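Local coordinates for period circadian protein homolog 2 (Mus musculus, PDB 3GDI) that probably acts in the circadian clock as a transcription regulator whose tandem PAS domains mediate protein-protein interactions, at residues N238-F251 with I262-D276. Residues are numbered along the deposited sequence; the frame is centred on the assembly and turned at random.
Sequences NGEYITLDTSWSSF and IIGRHKVRVGPLNED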
ATOM      1  N   ASN A 238     -22.879   5.189   0.706  1.00 55.88           N
ATOM      2  CA  ASN A 238     -24.196   5.579   0.215  1.00 55.15           C
ATOM      3  C   ASN A 238     -24.409   7.091   0.126  1.00 55.54           C
ATOM      4  O   ASN A 238     -25.542   7.559  -0.009  1.00 55.75           O
ATOM      5  CB  ASN A 238     -25.299   4.924   1.067  1.00 56.26           C
ATOM      6  CG  ASN A 238     -25.435   5.537   2.467  1.00 57.43           C
ATOM      7  OD1 ASN A 238     -26.035   4.934   3.358  1.00 56.17           O
ATOM      8  ND2 ASN A 238     -24.897   6.734   2.654  1.00 57.28           N
ATOM      9  N   GLY A 239     -23.321   7.855   0.205  1.00 54.54           N
ATOM     10  CA  GLY A 239     -23.429   9.303   0.092  1.00 53.14           C
ATOM     11  C   GLY A 239     -23.869  10.013   1.355  1.00 52.27           C
ATOM     12  O   GLY A 239     -23.911  11.242   1.412  1.00 51.31           O
ATOM     13  N   GLU A 240     -24.183   9.236   2.381  1.00 51.77           N
ATOM     14  CA  GLU A 240     -24.626   9.786   3.649  1.00 52.11           C
ATOM     15  C   GLU A 240     -23.424   9.969   4.561  1.00 51.27           C
ATOM     16  O   GLU A 240     -22.474   9.187   4.506  1.00 51.41           O
ATOM     17  CB  GLU A 240     -25.607   8.821   4.304  1.00 55.15           C
ATOM     18  CG  GLU A 240     -26.758   9.470   5.003  1.00 59.18           C
ATOM     19  CD  GLU A 240     -28.072   9.005   4.433  1.00 62.79           C
ATOM     20  OE1 GLU A 240     -28.375   9.368   3.275  1.00 65.49           O
ATOM     21  OE2 GLU A 240     -28.798   8.267   5.131  1.00 63.87           O
ATOM     22  N   TYR A 241     -23.486  10.990   5.410  1.00 50.10           N
ATOM     23  CA  TYR A 241     -22.419  11.298   6.355  1.00 47.57           C
ATOM     24  C   TYR A 241     -22.671  10.739   7.750  1.00 46.39           C
ATOM     25  O   TYR A 241     -23.806  10.703   8.206  1.00 47.26           O
ATOM     26  CB  TYR A 241     -22.270  12.806   6.490  1.00 46.92           C
ATOM     27  CG  TYR A 241     -21.634  13.474   5.310  1.00 49.09           C
ATOM     28  CD1 TYR A 241     -20.251  13.446   5.133  1.00 47.91           C
ATOM     29  CD2 TYR A 241     -22.414  14.117   4.350  1.00 48.79           C
ATOM     30  CE1 TYR A 241     -19.659  14.041   4.025  1.00 48.37           C
ATOM     31  CE2 TYR A 241     -21.827  14.713   3.236  1.00 48.90           C
ATOM     32  CZ  TYR A 241     -20.453  14.671   3.083  1.00 48.78           C
ATOM     33  OH  TYR A 241     -19.873  15.267   1.989  1.00 51.25           O
ATOM     34  N   ILE A 242     -21.609  10.299   8.417  1.00 43.35           N
ATOM     35  CA  ILE A 242     -21.719   9.826   9.788  1.00 42.70           C
ATOM     36  C   ILE A 242     -20.867  10.802  10.596  1.00 43.34           C
ATOM     37  O   ILE A 242     -19.887  11.347  10.085  1.00 42.83           O
ATOM     38  CB  ILE A 242     -21.185   8.381   9.974  1.00 43.03           C
ATOM     39  CG1 ILE A 242     -19.740   8.272   9.475  1.00 41.69           C
ATOM     40  CG2 ILE A 242     -22.109   7.394   9.268  1.00 39.26           C
ATOM     41  CD1 ILE A 242     -19.088   6.914   9.754  1.00 38.49           C
ATOM     42  N   THR A 243     -21.254  11.054  11.840  1.00 43.19           N
ATOM     43  CA  THR A 243     -20.519  11.986  12.679  1.00 43.60           C
ATOM     44  C   THR A 243     -19.517  11.248  13.529  1.00 45.48           C
ATOM     45  O   THR A 243     -19.867  10.344  14.284  1.00 46.26           O
ATOM     46  CB  THR A 243     -21.476  12.784  13.573  1.00 43.37           C
ATOM     47  OG1 THR A 243     -22.313  13.592  12.740  1.00 46.50           O
ATOM     48  CG2 THR A 243     -20.717  13.672  14.540  1.00 40.92           C
ATOM     49  N   LEU A 244     -18.262  11.655  13.408  1.00 47.22           N
ATOM     50  CA  LEU A 244     -17.179  11.025  14.141  1.00 47.15           C
ATOM     51  C   LEU A 244     -16.606  11.832  15.298  1.00 48.22           C
ATOM     52  O   LEU A 244     -16.635  13.064  15.301  1.00 47.96           O
ATOM     53  CB  LEU A 244     -16.042  10.703  13.170  1.00 47.05           C
ATOM     54  CG  LEU A 244     -16.205   9.590  12.132  1.00 45.95           C
ATOM     55  CD1 LEU A 244     -17.592   9.596  11.551  1.00 46.42           C
ATOM     56  CD2 LEU A 244     -15.163   9.782  11.045  1.00 45.18           C
ATOM     57  N   ASP A 245     -16.111  11.099  16.290  1.00 49.79           N
ATOM     58  CA  ASP A 245     -15.423  11.646  17.454  1.00 49.91           C
ATOM     59  C   ASP A 245     -14.051  11.043  17.171  1.00 48.29           C
ATOM     60  O   ASP A 245     -13.889   9.821  17.162  1.00 46.44           O
ATOM     61  CB  ASP A 245     -15.985  11.088  18.767  1.00 54.22           C
ATOM     62  CG  ASP A 245     -17.289  11.754  19.173  1.00 59.39           C
ATOM     63  OD1 ASP A 245     -17.871  11.365  20.214  1.00 64.08           O
ATOM     64  OD2 ASP A 245     -17.734  12.672  18.457  1.00 61.36           O
ATOM     65  N   THR A 246     -13.065  11.893  16.922  1.00 46.45           N
ATOM     66  CA  THR A 246     -11.761  11.384  16.566  1.00 45.95           C
ATOM     67  C   THR A 246     -10.611  11.704  17.481  1.00 44.60           C
ATOM     68  O   THR A 246     -10.573  12.744  18.127  1.00 45.44           O
ATOM     69  CB  THR A 246     -11.379  11.863  15.158  1.00 47.52           C
ATOM     70  OG1 THR A 246     -12.391  11.457  14.224  1.00 47.89           O
ATOM     71  CG2 THR A 246     -10.040  11.281  14.743  1.00 47.27           C
ATOM     72  N   SER A 247      -9.668  10.776  17.513  1.00 43.05           N
ATOM     73  CA  SER A 247      -8.449  10.919  18.288  1.00 42.97           C
ATOM     74  C   SER A 247      -7.337  10.873  17.234  1.00 41.40           C
ATOM     75  O   SER A 247      -7.258   9.930  16.454  1.00 40.23           O
ATOM     76  CB  SER A 247      -8.306   9.760  19.265  1.00 41.95           C
ATOM     77  OG  SER A 247      -6.958   9.632  19.680  1.00 48.15           O
ATOM     78  N   TRP A 248      -6.495  11.897  17.201  1.00 38.45           N
ATOM     79  CA  TRP A 248      -5.430  11.958  16.212  1.00 39.22           C
ATOM     80  C   TRP A 248      -4.016  11.756  16.756  1.00 40.94           C
ATOM     81  O   TRP A 248      -3.690  12.200  17.856  1.00 40.35           O
ATOM     82  CB  TRP A 248      -5.478  13.292  15.468  1.00 36.76           C
ATOM     83  CG  TRP A 248      -6.718  13.499  14.657  1.00 35.16           C
ATOM     84  CD1 TRP A 248      -7.802  14.260  14.993  1.00 32.06           C
ATOM     85  CD2 TRP A 248      -7.021  12.906  13.377  1.00 34.77           C
ATOM     86  NE1 TRP A 248      -8.761  14.179  14.005  1.00 33.65           N
ATOM     87  CE2 TRP A 248      -8.309  13.351  13.006  1.00 33.33           C
ATOM     88  CE3 TRP A 248      -6.329  12.036  12.517  1.00 33.78           C
ATOM     89  CZ2 TRP A 248      -8.922  12.955  11.813  1.00 33.73           C
ATOM     90  CZ3 TRP A 248      -6.937  11.640  11.334  1.00 32.12           C
ATOM     91  CH2 TRP A 248      -8.225  12.101  10.993  1.00 34.37           C
ATOM     92  N   SER A 249      -3.180  11.090  15.959  1.00 40.88           N
ATOM     93  CA  SER A 249      -1.795  10.833  16.333  1.00 40.95           C
ATOM     94  C   SER A 249      -0.904  10.703  15.087  1.00 41.54           C
ATOM     95  O   SER A 249      -1.390  10.728  13.952  1.00 40.75           O
ATOM     96  CB  SER A 249      -1.709   9.563  17.173  1.00 43.22           C
ATOM     97  OG  SER A 249      -0.456   9.491  17.832  1.00 46.91           O
ATOM     98  N   SER A 250       0.403  10.571  15.288  1.00 40.13           N
ATOM     99  CA  SER A 250       1.304  10.444  14.152  1.00 38.31           C
ATOM    100  C   SER A 250       2.462   9.522  14.450  1.00 37.95           C
ATOM    101  O   SER A 250       2.807   9.303  15.608  1.00 38.72           O
ATOM    102  CB  SER A 250       1.866  11.814  13.765  1.00 37.32           C
ATOM    103  OG  SER A 250       2.481  12.429  14.879  1.00 37.22           O
ATOM    104  N   PHE A 251       3.043   8.959  13.397  1.00 35.94           N
ATOM    105  CA  PHE A 251       4.213   8.120  13.551  1.00 36.23           C
ATOM    106  C   PHE A 251       5.356   9.000  13.051  1.00 37.56           C
ATOM    107  O   PHE A 251       5.332   9.463  11.914  1.00 37.62           O
ATOM    108  CB  PHE A 251       4.097   6.842  12.716  1.00 34.95           C
ATOM    109  CG  PHE A 251       3.080   5.856  13.244  1.00 35.93           C
ATOM    110  CD1 PHE A 251       2.917   5.668  14.619  1.00 36.70           C
ATOM    111  CD2 PHE A 251       2.307   5.094  12.373  1.00 33.96           C
ATOM    112  CE1 PHE A 251       2.001   4.728  15.118  1.00 36.30           C
ATOM    113  CE2 PHE A 251       1.391   4.157  12.855  1.00 36.45           C
ATOM    114  CZ  PHE A 251       1.238   3.972  14.233  1.00 34.62           C
ATOM    115  N   ILE A 262      -0.083   9.607   9.557  1.00 37.04           N
ATOM    116  CA  ILE A 262      -1.007  10.278  10.463  1.00 37.74           C
ATOM    117  C   ILE A 262      -2.018   9.178  10.734  1.00 39.77           C
ATOM    118  O   ILE A 262      -2.553   8.615   9.783  1.00 40.93           O
ATOM    119  CB  ILE A 262      -1.767  11.419   9.777  1.00 39.55           C
ATOM    120  CG1 ILE A 262      -0.789  12.471   9.235  1.00 38.59           C
ATOM    121  CG2 ILE A 262      -2.760  12.029  10.761  1.00 37.33           C
ATOM    122  CD1 ILE A 262      -0.218  13.382  10.306  1.00 41.06           C
ATOM    123  N   ILE A 263      -2.270   8.848  12.000  1.00 40.19           N
ATOM    124  CA  ILE A 263      -3.240   7.806  12.331  1.00 40.15           C
ATOM    125  C   ILE A 263      -4.406   8.350  13.120  1.00 40.67           C
ATOM    126  O   ILE A 263      -4.223   9.133  14.048  1.00 42.37           O
ATOM    127  CB  ILE A 263      -2.629   6.689  13.159  1.00 41.36           C
ATOM    128  CG1 ILE A 263      -1.763   7.287  14.264  1.00 43.83           C
ATOM    129  CG2 ILE A 263      -1.851   5.765  12.270  1.00 47.75           C
ATOM    130  CD1 ILE A 263      -1.037   6.254  15.107  1.00 44.91           C
ATOM    131  N   GLY A 264      -5.609   7.921  12.756  1.00 40.03           N
ATOM    132  CA  GLY A 264      -6.792   8.377  13.453  1.00 37.23           C
ATOM    133  C   GLY A 264      -7.612   7.204  13.949  1.00 39.24           C
ATOM    134  O   GLY A 264      -7.728   6.182  13.278  1.00 38.43           O
ATOM    135  N   ARG A 265      -8.172   7.344  15.145  1.00 40.64           N
ATOM    136  CA  ARG A 265      -9.003   6.299  15.723  1.00 41.11           C
ATOM    137  C   ARG A 265     -10.361   6.936  15.854  1.00 40.45           C
ATOM    138  O   ARG A 265     -10.553   7.821  16.678  1.00 41.44           O
ATOM    139  CB  ARG A 265      -8.494   5.897  17.099  1.00 42.10           C
ATOM    140  CG  ARG A 265      -9.272   4.743  17.680  1.00 44.56           C
ATOM    141  CD  ARG A 265      -8.796   4.410  19.047  1.00 46.48           C
ATOM    142  NE  ARG A 265      -9.095   3.028  19.387  1.00 50.54           N
ATOM    143  CZ  ARG A 265     -10.137   2.649  20.115  1.00 52.04           C
ATOM    144  NH1 ARG A 265     -10.985   3.561  20.578  1.00 49.60           N
ATOM    145  NH2 ARG A 265     -10.321   1.360  20.387  1.00 51.53           N
ATOM    146  N   HIS A 266     -11.303   6.472  15.049  1.00 41.53           N
ATOM    147  CA  HIS A 266     -12.627   7.057  15.028  1.00 43.26           C
ATOM    148  C   HIS A 266     -13.740   6.312  15.730  1.00 44.79           C
ATOM    149  O   HIS A 266     -13.782   5.086  15.742  1.00 45.32           O
ATOM    150  CB  HIS A 266     -13.035   7.291  13.578  1.00 44.77           C
ATOM    151  CG  HIS A 266     -11.965   7.933  12.756  1.00 45.71           C
ATOM    152  ND1 HIS A 266     -11.213   7.235  11.838  1.00 46.44           N
ATOM    153  CD2 HIS A 266     -11.491   9.200  12.746  1.00 45.11           C
ATOM    154  CE1 HIS A 266     -10.319   8.044  11.298  1.00 45.39           C
ATOM    155  NE2 HIS A 266     -10.466   9.242  11.832  1.00 45.48           N
ATOM    156  N   LYS A 267     -14.651   7.082  16.304  1.00 46.88           N
ATOM    157  CA  LYS A 267     -15.804   6.528  16.988  1.00 48.05           C
ATOM    158  C   LYS A 267     -16.993   7.210  16.342  1.00 48.07           C
ATOM    159  O   LYS A 267     -17.117   8.440  16.395  1.00 44.60           O
ATOM    160  CB  LYS A 267     -15.743   6.854  18.479  1.00 52.25           C
ATOM    161  CG  LYS A 267     -16.513   5.875  19.352  1.00 58.50           C
ATOM    162  CD  LYS A 267     -17.844   6.453  19.832  1.00 63.77           C
ATOM    163  CE  LYS A 267     -17.630   7.518  20.911  1.00 65.55           C
ATOM    164  NZ  LYS A 267     -18.885   8.256  21.241  1.00 68.12           N
ATOM    165  N   VAL A 268     -17.846   6.425  15.693  1.00 47.83           N
ATOM    166  CA  VAL A 268     -19.010   7.011  15.054  1.00 50.83           C
ATOM    167  C   VAL A 268     -20.064   7.230  16.116  1.00 52.76           C
ATOM    168  O   VAL A 268     -20.630   6.290  16.670  1.00 55.80           O
ATOM    169  CB  VAL A 268     -19.547   6.135  13.874  1.00 50.62           C
ATOM    170  CG1 VAL A 268     -18.842   4.806  13.841  1.00 50.79           C
ATOM    171  CG2 VAL A 268     -21.051   5.969  13.965  1.00 47.95           C
ATOM    172  N   ARG A 269     -20.297   8.500  16.414  1.00 54.91           N
ATOM    173  CA  ARG A 269     -21.256   8.892  17.425  1.00 56.62           C
ATOM    174  C   ARG A 269     -22.668   8.948  16.841  1.00 56.29           C
ATOM    175  O   ARG A 269     -23.655   8.728  17.553  1.00 57.34           O
ATOM    176  CB  ARG A 269     -20.854  10.248  17.993  1.00 58.12           C
ATOM    177  CG  ARG A 269     -21.382  10.514  19.387  1.00 62.97           C
ATOM    178  CD  ARG A 269     -20.962  11.900  19.826  1.00 64.50           C
ATOM    179  NE  ARG A 269     -21.445  12.907  18.886  1.00 64.80           N
ATOM    180  CZ  ARG A 269     -20.873  14.092  18.719  1.00 66.25           C
ATOM    181  NH1 ARG A 269     -19.798  14.407  19.429  1.00 67.68           N
ATOM    182  NH2 ARG A 269     -21.374  14.964  17.854  1.00 67.39           N
ATOM    183  N   VAL A 270     -22.760   9.242  15.548  1.00 53.47           N
ATOM    184  CA  VAL A 270     -24.051   9.298  14.867  1.00 49.47           C
ATOM    185  C   VAL A 270     -23.956   8.624  13.503  1.00 48.84           C
ATOM    186  O   VAL A 270     -23.289   9.118  12.599  1.00 48.28           O
ATOM    187  CB  VAL A 270     -24.534  10.756  14.680  1.00 48.29           C
ATOM    188  CG1 VAL A 270     -25.880  10.764  13.990  1.00 45.71           C
ATOM    189  CG2 VAL A 270     -24.625  11.457  16.027  1.00 45.34           C
ATOM    190  N   GLY A 271     -24.612   7.478  13.372  1.00 49.85           N
ATOM    191  CA  GLY A 271     -24.604   6.745  12.119  1.00 48.81           C
ATOM    192  C   GLY A 271     -25.385   7.485  11.058  1.00 50.47           C
ATOM    193  O   GLY A 271     -25.916   8.562  11.328  1.00 48.14           O
ATOM    194  N   PRO A 272     -25.484   6.926   9.840  1.00 53.49           N
ATOM    195  CA  PRO A 272     -26.207   7.543   8.723  1.00 56.00           C
ATOM    196  C   PRO A 272     -27.730   7.435   8.849  1.00 59.16           C
ATOM    197  O   PRO A 272     -28.242   6.705   9.699  1.00 60.24           O
ATOM    198  CB  PRO A 272     -25.674   6.777   7.517  1.00 54.85           C
ATOM    199  CG  PRO A 272     -25.548   5.387   8.062  1.00 54.03           C
ATOM    200  CD  PRO A 272     -24.937   5.611   9.447  1.00 54.37           C
ATOM    201  N   LEU A 273     -28.448   8.159   7.996  1.00 61.14           N
ATOM    202  CA  LEU A 273     -29.902   8.133   8.024  1.00 63.83           C
ATOM    203  C   LEU A 273     -30.402   6.812   7.439  1.00 65.57           C
ATOM    204  O   LEU A 273     -31.402   6.268   7.898  1.00 65.82           O
ATOM    205  CB  LEU A 273     -30.462   9.315   7.230  1.00 65.63           C
ATOM    206  CG  LEU A 273     -31.902   9.738   7.530  1.00 66.34           C
ATOM    207  CD1 LEU A 273     -32.035  10.032   9.022  1.00 65.97           C
ATOM    208  CD2 LEU A 273     -32.270  10.966   6.698  1.00 63.61           C
ATOM    209  N   ASN A 274     -29.700   6.309   6.423  1.00 68.32           N
ATOM    210  CA  ASN A 274     -30.032   5.040   5.772  1.00 69.13           C
ATOM    211  C   ASN A 274     -29.063   3.991   6.306  1.00 70.21           C
ATOM    212  O   ASN A 274     -27.858   4.074   6.068  1.00 70.48           O
ATOM    213  CB  ASN A 274     -29.864   5.143   4.258  1.00 71.02           C
ATOM    214  CG  ASN A 274     -30.083   3.808   3.549  1.00 74.76           C
ATOM    215  OD1 ASN A 274     -29.704   3.637   2.388  1.00 74.81           O
ATOM    216  ND2 ASN A 274     -30.703   2.857   4.248  1.00 76.63           N
ATOM    217  N   GLU A 275     -29.603   3.000   7.008  1.00 70.02           N
ATOM    218  CA  GLU A 275     -28.809   1.946   7.623  1.00 69.77           C
ATOM    219  C   GLU A 275     -27.972   1.045   6.722  1.00 68.75           C
ATOM    220  O   GLU A 275     -26.975   0.489   7.179  1.00 68.38           O
ATOM    221  CB  GLU A 275     -29.707   1.080   8.507  1.00 71.91           C
ATOM    222  CG  GLU A 275     -30.352   1.858   9.636  1.00 75.87           C
ATOM    223  CD  GLU A 275     -31.254   1.001  10.503  1.00 78.94           C
ATOM    224  OE1 GLU A 275     -32.145   0.313   9.948  1.00 79.78           O
ATOM    225  OE2 GLU A 275     -31.071   1.023  11.739  1.00 80.04           O
ATOM    226  N   ASP A 276     -28.362   0.868   5.464  1.00 68.68           N
ATOM    227  CA  ASP A 276     -27.563   0.020   4.577  1.00 68.41           C
ATOM    228  C   ASP A 276     -26.461   0.897   4.006  1.00 67.09           C
ATOM    229  O   ASP A 276     -26.662   1.622   3.027  1.00 67.16           O
ATOM    230  CB  ASP A 276     -28.397  -0.552   3.433  1.00 69.68           C
ATOM    231  CG  ASP A 276     -27.647  -1.613   2.652  1.00 72.25           C
ATOM    232  OD1 ASP A 276     -26.420  -1.457   2.465  1.00 72.59           O
ATOM    233  OD2 ASP A 276     -28.281  -2.598   2.217  1.00 74.09           O
TER
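Strands 241-252 and 259-268, the last two in sequence of a PAS-fold sheet, pair here as an antiparallel beta hairpin. Asp-245 with Lys-267, Ser-247 with Arg-265 and Ser-249 with Ile-263 are hydrogen-bonded pairs, each with two backbone bonds. Leu-244 with Val-268 and Ser-250 with Ile-262 are non-hydrogen-bonded pairs. A classic beta bulge breaks the register: Arg-269 and Val-270 both face Thr-243. Arg-269 N bonds to Thr-243 O at 2.8 Å, and Val-270 N reaches the same oxygen weakly. On the face with Thr-243 and Lys-267, Asp-245 OD2 meets Arg-269 NH1 at 2.9 Å, while Asp-245 OD1 makes a weak salt bridge to Lys-267 NZ. The bend of Arg-269 at chi3 (58°) turns its guanidinium across the carboxylate, planes 70° apart. On the other face Trp-248 meets helix 209-221. The His-266 ring sends its edge toward the six-membered ring of Trp-248, offset, centroids 5.4 Å apart. A CB on Gly-264 would run into Trp-248 CZ3, consistent with glycine there. Ile-263 CD1 lies over the Phe-251 ring, 3.7 Å from its centroid. At the far end Glu-240 CB rests on Pro-272 CB at 3.8 Å. Glu-240 OE2 is modelled as accepting Asn-274 N, but its position is uncertain. With alanine in place of Glu-240, the CG against Pro-272 is lost, which is likely to open a gap there. The chemistry implies a mixed inner face, charge confined to the Asp-245 network, and a second subunit meeting the outer face from Phe-251 to Arg-265.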